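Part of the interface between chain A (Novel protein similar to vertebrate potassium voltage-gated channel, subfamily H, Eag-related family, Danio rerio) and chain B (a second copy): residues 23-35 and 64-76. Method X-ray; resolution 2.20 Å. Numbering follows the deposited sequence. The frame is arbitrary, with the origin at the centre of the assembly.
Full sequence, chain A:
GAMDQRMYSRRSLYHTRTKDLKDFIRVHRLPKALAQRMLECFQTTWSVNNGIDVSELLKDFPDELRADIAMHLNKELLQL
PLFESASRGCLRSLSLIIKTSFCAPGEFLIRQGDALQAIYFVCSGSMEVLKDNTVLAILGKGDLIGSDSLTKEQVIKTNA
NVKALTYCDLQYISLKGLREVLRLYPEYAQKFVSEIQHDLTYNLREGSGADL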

# COMPACT_ATOMS: atom_id res chain seq x y z
N ASP A 23 -9.46 12.13 8.96
CA ASP A 23 -10.66 11.60 8.31
C ASP A 23 -11.17 10.41 9.10
O ASP A 23 -12.37 10.29 9.34
CB ASP A 23 -10.37 11.16 6.87
CG ASP A 23 -10.12 12.34 5.94
OD1 ASP A 23 -10.63 13.44 6.24
OD2 ASP A 23 -9.42 12.16 4.92
N PHE A 24 -10.25 9.54 9.50
CA PHE A 24 -10.60 8.33 10.23
C PHE A 24 -11.23 8.70 11.57
O PHE A 24 -12.24 8.13 11.98
CB PHE A 24 -9.37 7.44 10.39
CG PHE A 24 -9.57 6.29 11.30
CD1 PHE A 24 -9.87 5.04 10.81
CD2 PHE A 24 -9.47 6.46 12.67
CE1 PHE A 24 -10.07 3.97 11.65
CE2 PHE A 24 -9.67 5.40 13.53
CZ PHE A 24 -9.98 4.15 13.02
N ILE A 25 -10.64 9.69 12.24
CA ILE A 25 -11.14 10.21 13.51
C ILE A 25 -12.56 10.79 13.40
O ILE A 25 -13.42 10.50 14.23
CB ILE A 25 -10.21 11.29 14.10
CG1 ILE A 25 -8.82 10.70 14.38
CG2 ILE A 25 -10.83 11.90 15.35
CD1 ILE A 25 -7.77 11.73 14.81
N ARG A 26 -12.78 11.61 12.37
CA ARG A 26 -14.10 12.20 12.12
C ARG A 26 -15.21 11.17 11.87
O ARG A 26 -16.29 11.28 12.47
CB ARG A 26 -14.06 13.19 10.94
CG ARG A 26 -13.26 14.45 11.21
CD ARG A 26 -13.78 15.64 10.39
NE ARG A 26 -12.81 16.73 10.39
CZ ARG A 26 -11.81 16.82 9.53
NH1 ARG A 26 -11.66 15.89 8.60
NH2 ARG A 26 -10.96 17.84 9.59
N VAL A 27 -14.98 10.19 11.00
CA VAL A 27 -16.06 9.27 10.63
C VAL A 27 -16.48 8.33 11.74
O VAL A 27 -17.62 7.88 11.77
CB VAL A 27 -15.77 8.43 9.35
CG1 VAL A 27 -15.20 9.31 8.23
CG2 VAL A 27 -14.86 7.25 9.66
N HIS A 28 -15.56 8.01 12.64
CA HIS A 28 -15.91 7.19 13.80
C HIS A 28 -16.25 8.07 14.99
O HIS A 28 -16.41 7.59 16.11
CB HIS A 28 -14.79 6.22 14.16
CG HIS A 28 -14.42 5.30 13.05
ND1 HIS A 28 -13.57 5.67 12.03
CD2 HIS A 28 -14.81 4.04 12.77
CE1 HIS A 28 -13.44 4.68 11.18
NE2 HIS A 28 -14.20 3.67 11.60
N ARG A 29 -16.36 9.37 14.73
CA ARG A 29 -16.74 10.35 15.75
C ARG A 29 -16.01 10.11 17.07
O ARG A 29 -16.63 10.03 18.13
CB ARG A 29 -18.25 10.30 15.98
CG ARG A 29 -19.09 10.57 14.74
N LEU A 30 -14.68 10.00 17.01
CA LEU A 30 -13.92 9.76 18.23
C LEU A 30 -13.85 11.03 19.09
O LEU A 30 -13.71 12.13 18.57
CB LEU A 30 -12.52 9.23 17.89
CG LEU A 30 -12.50 7.95 17.04
CD1 LEU A 30 -11.07 7.50 16.77
CD2 LEU A 30 -13.28 6.83 17.70
N PRO A 31 -13.95 10.88 20.42
CA PRO A 31 -13.99 12.10 21.24
C PRO A 31 -12.66 12.85 21.21
O PRO A 31 -11.60 12.25 20.95
CB PRO A 31 -14.29 11.57 22.65
CG PRO A 31 -13.84 10.15 22.64
CD PRO A 31 -14.07 9.66 21.22
N LYS A 32 -12.74 14.15 21.46
CA LYS A 32 -11.61 15.08 21.36
C LYS A 32 -10.32 14.58 21.99
O LYS A 32 -9.26 14.64 21.35
CB LYS A 32 -11.97 16.44 21.98
CG LYS A 32 -12.44 17.49 20.98
CD LYS A 32 -13.70 17.06 20.25
CE LYS A 32 -14.07 18.06 19.17
NZ LYS A 32 -14.18 19.45 19.71
N ALA A 33 -10.40 14.12 23.23
CA ALA A 33 -9.20 13.75 23.99
C ALA A 33 -8.46 12.58 23.36
O ALA A 33 -7.22 12.54 23.34
CB ALA A 33 -9.56 13.46 25.43
N LEU A 34 -9.21 11.62 22.83
CA LEU A 34 -8.63 10.48 22.15
C LEU A 34 -7.99 10.94 20.84
O LEU A 34 -6.88 10.54 20.51
CB LEU A 34 -9.71 9.43 21.89
CG LEU A 34 -9.33 8.11 21.21
CD1 LEU A 34 -8.42 7.28 22.09
CD2 LEU A 34 -10.59 7.33 20.86
N ALA A 35 -8.70 11.78 20.09
CA ALA A 35 -8.20 12.27 18.82
C ALA A 35 -6.88 13.01 19.04
O ALA A 35 -5.93 12.87 18.27
CB ALA A 35 -9.22 13.17 18.14
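Chain B 64-76: ELRADIAMHLNKE

Chain B lays the end of a helix and the extended segment after it against two chain A helices and the turn between them. In chain A, residues 23-27 finish one helix, residues 28-31 form a turn, and a second helix starts at Lys32(A); the chain B helix gives way to a loop by His72(B), and the loop opens out from Leu73(B) (phi/psi -105/137). The CA atoms nearest each other pair as follows: His28(A) CA lies 7.2 Å from Leu73(B) CA, Leu30(A) CA lies 7.2 Å from His72(B) CA, and Leu34(A) CA lies 7.7 Å from Ile69(B) CA. Chain B thus descends in number as chain A ascends, and the two stretches run in opposite senses. Together they bury 458 Å², both sides summed.

Along chain A, Asp23(A) makes no contact with this stretch of chain B. Phe24(A), chi1 t, has its CA-CB bond sideways, yet its ring reaches chain B and meets it edge-on: Phe24(A) CE2 lies 4.2 Å from CG2 of Ile69(B), and Phe24(A) CZ lies 4.4 Å from CD1 of Leu73(B). His28(A), the first residue to leave helical phi/psi, points toward chain B. Its ND1 donates to the backbone O of Phe24(A) at 2.8 Å, nearly linear at 174°, which leaves NE2 free to accept from chain B. NZ of Lys75(B), at the end of a long side chain, donates to His28(A) NE2 at 2.9 Å and approaches near the ring plane. The same imidazole comes unusually close to Leu73(B), His28(A) CD2 being 3.0 Å from Leu73(B) CD2, shorter than normal carbon-carbon packing.

Arg29(A), with positive phi (44/51), turns the chain and makes no contact. Beyond it the contact is made to a histidine of chain B: His72(B) points toward chain A, its ND1 donating to O of Asp68(B) at 3.1 Å. Thus each histidine is tied to the backbone carbonyl four residues earlier. Leu30(A) CD2 comes 3.4 Å from His72(B) CB, and Pro31(A), at the N-cap position of the second helix, brings CD to 3.7 Å from His72(B) NE2.

Lys32(A) and Ala33(A) stay out of reach. Leu34(A), chi1 t and chi2 p, points toward chain B and has 83 Å² covered, the most of any residue here. Its CD1 lies 4.0 Å from Leu65(B) CD1, 3.9 Å from Asp68(B) CB and 4.5 Å from Ile69(B) CG1, while CD2 lies 3.7 Å from His72(B) ND1. The leucine thus rests against helix residues and His72(B) just beyond. Ala35(A) has its CA-CB bond pointing away and makes no contact.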

# COMPACT_ATOMS: atom_id res chain seq x y z
N GLU B 64 -1.96 0.33 24.31
CA GLU B 64 -3.03 0.94 25.10
C GLU B 64 -3.88 1.94 24.30
O GLU B 64 -5.09 2.06 24.52
CB GLU B 64 -2.47 1.60 26.38
N LEU B 65 -3.25 2.66 23.37
CA LEU B 65 -3.95 3.66 22.56
C LEU B 65 -4.74 2.97 21.44
O LEU B 65 -5.85 3.40 21.07
CB LEU B 65 -2.96 4.70 22.02
CG LEU B 65 -3.37 5.64 20.88
CD1 LEU B 65 -4.57 6.53 21.22
CD2 LEU B 65 -2.19 6.51 20.43
N ARG B 66 -4.17 1.88 20.93
CA ARG B 66 -4.86 0.98 20.01
C ARG B 66 -6.07 0.30 20.64
O ARG B 66 -7.11 0.15 20.00
CB ARG B 66 -3.90 -0.08 19.48
CG ARG B 66 -2.91 0.46 18.45
CD ARG B 66 -1.83 -0.56 18.09
NE ARG B 66 -2.40 -1.78 17.53
CZ ARG B 66 -2.61 -2.00 16.23
NH1 ARG B 66 -2.31 -1.07 15.32
NH2 ARG B 66 -3.13 -3.16 15.85
N ALA B 67 -5.95 -0.13 21.89
CA ALA B 67 -7.12 -0.67 22.58
C ALA B 67 -8.17 0.44 22.68
O ALA B 67 -9.31 0.27 22.26
CB ALA B 67 -6.76 -1.20 23.96
N ASP B 68 -7.78 1.59 23.21
CA ASP B 68 -8.73 2.67 23.35
C ASP B 68 -9.47 3.03 22.05
O ASP B 68 -10.68 3.27 22.06
CB ASP B 68 -8.09 3.90 24.01
CG ASP B 68 -7.95 3.74 25.53
OD1 ASP B 68 -8.48 2.74 26.07
OD2 ASP B 68 -7.34 4.62 26.17
N ILE B 69 -8.76 3.05 20.92
CA ILE B 69 -9.43 3.22 19.64
C ILE B 69 -10.39 2.06 19.33
O ILE B 69 -11.54 2.27 18.94
CB ILE B 69 -8.44 3.32 18.48
CG1 ILE B 69 -7.58 4.59 18.61
CG2 ILE B 69 -9.19 3.29 17.16
CD1 ILE B 69 -6.21 4.47 17.96
N ALA B 70 -9.90 0.83 19.47
CA ALA B 70 -10.74 -0.32 19.12
C ALA B 70 -12.12 -0.29 19.83
O ALA B 70 -13.14 -0.55 19.19
CB ALA B 70 -10.01 -1.63 19.37
N MET B 71 -12.14 0.05 21.12
CA MET B 71 -13.39 0.15 21.87
C MET B 71 -14.48 0.99 21.20
O MET B 71 -15.67 0.75 21.40
CB MET B 71 -13.14 0.68 23.29
CG MET B 71 -12.66 -0.34 24.32
SD MET B 71 -12.05 0.50 25.80
CE MET B 71 -10.78 -0.63 26.38
N HIS B 72 -14.08 1.98 20.40
CA HIS B 72 -15.05 2.84 19.72
C HIS B 72 -15.50 2.30 18.36
O HIS B 72 -16.30 2.94 17.66
CB HIS B 72 -14.50 4.26 19.56
CG HIS B 72 -14.41 5.02 20.83
ND1 HIS B 72 -13.29 4.98 21.65
CD2 HIS B 72 -15.28 5.85 21.46
CE1 HIS B 72 -13.48 5.74 22.71
NE2 HIS B 72 -14.68 6.29 22.61
N LEU B 73 -14.99 1.15 17.97
CA LEU B 73 -15.37 0.59 16.67
C LEU B 73 -16.32 -0.57 16.88
O LEU B 73 -16.11 -1.40 17.77
CB LEU B 73 -14.14 0.13 15.86
CG LEU B 73 -13.03 1.16 15.64
CD1 LEU B 73 -11.88 0.61 14.75
CD2 LEU B 73 -13.59 2.43 15.04
N ASN B 74 -17.37 -0.62 16.06
CA ASN B 74 -18.24 -1.79 15.98
C ASN B 74 -18.43 -2.18 14.51
O ASN B 74 -19.48 -1.95 13.92
CB ASN B 74 -19.59 -1.51 16.67
N LYS B 75 -17.38 -2.75 13.92
CA LYS B 75 -17.37 -3.05 12.49
C LYS B 75 -18.32 -4.20 12.11
O LYS B 75 -18.16 -5.33 12.58
CB LYS B 75 -15.94 -3.37 12.04
CG LYS B 75 -15.00 -2.15 12.06
CD LYS B 75 -15.43 -1.10 11.04
CE LYS B 75 -14.96 0.29 11.44
NZ LYS B 75 -15.30 1.30 10.40
N GLU B 76 -19.27 -3.90 11.22
CA GLU B 76 -20.27 -4.87 10.78
C GLU B 76 -19.64 -6.18 10.30
O GLU B 76 -20.15 -7.26 10.59
CB GLU B 76 -21.15 -4.27 9.68
CG GLU B 76 -22.12 -3.20 10.15
CD GLU B 76 -21.49 -1.81 10.26
OE1 GLU B 76 -20.24 -1.70 10.26
OE2 GLU B 76 -22.25 -0.82 10.34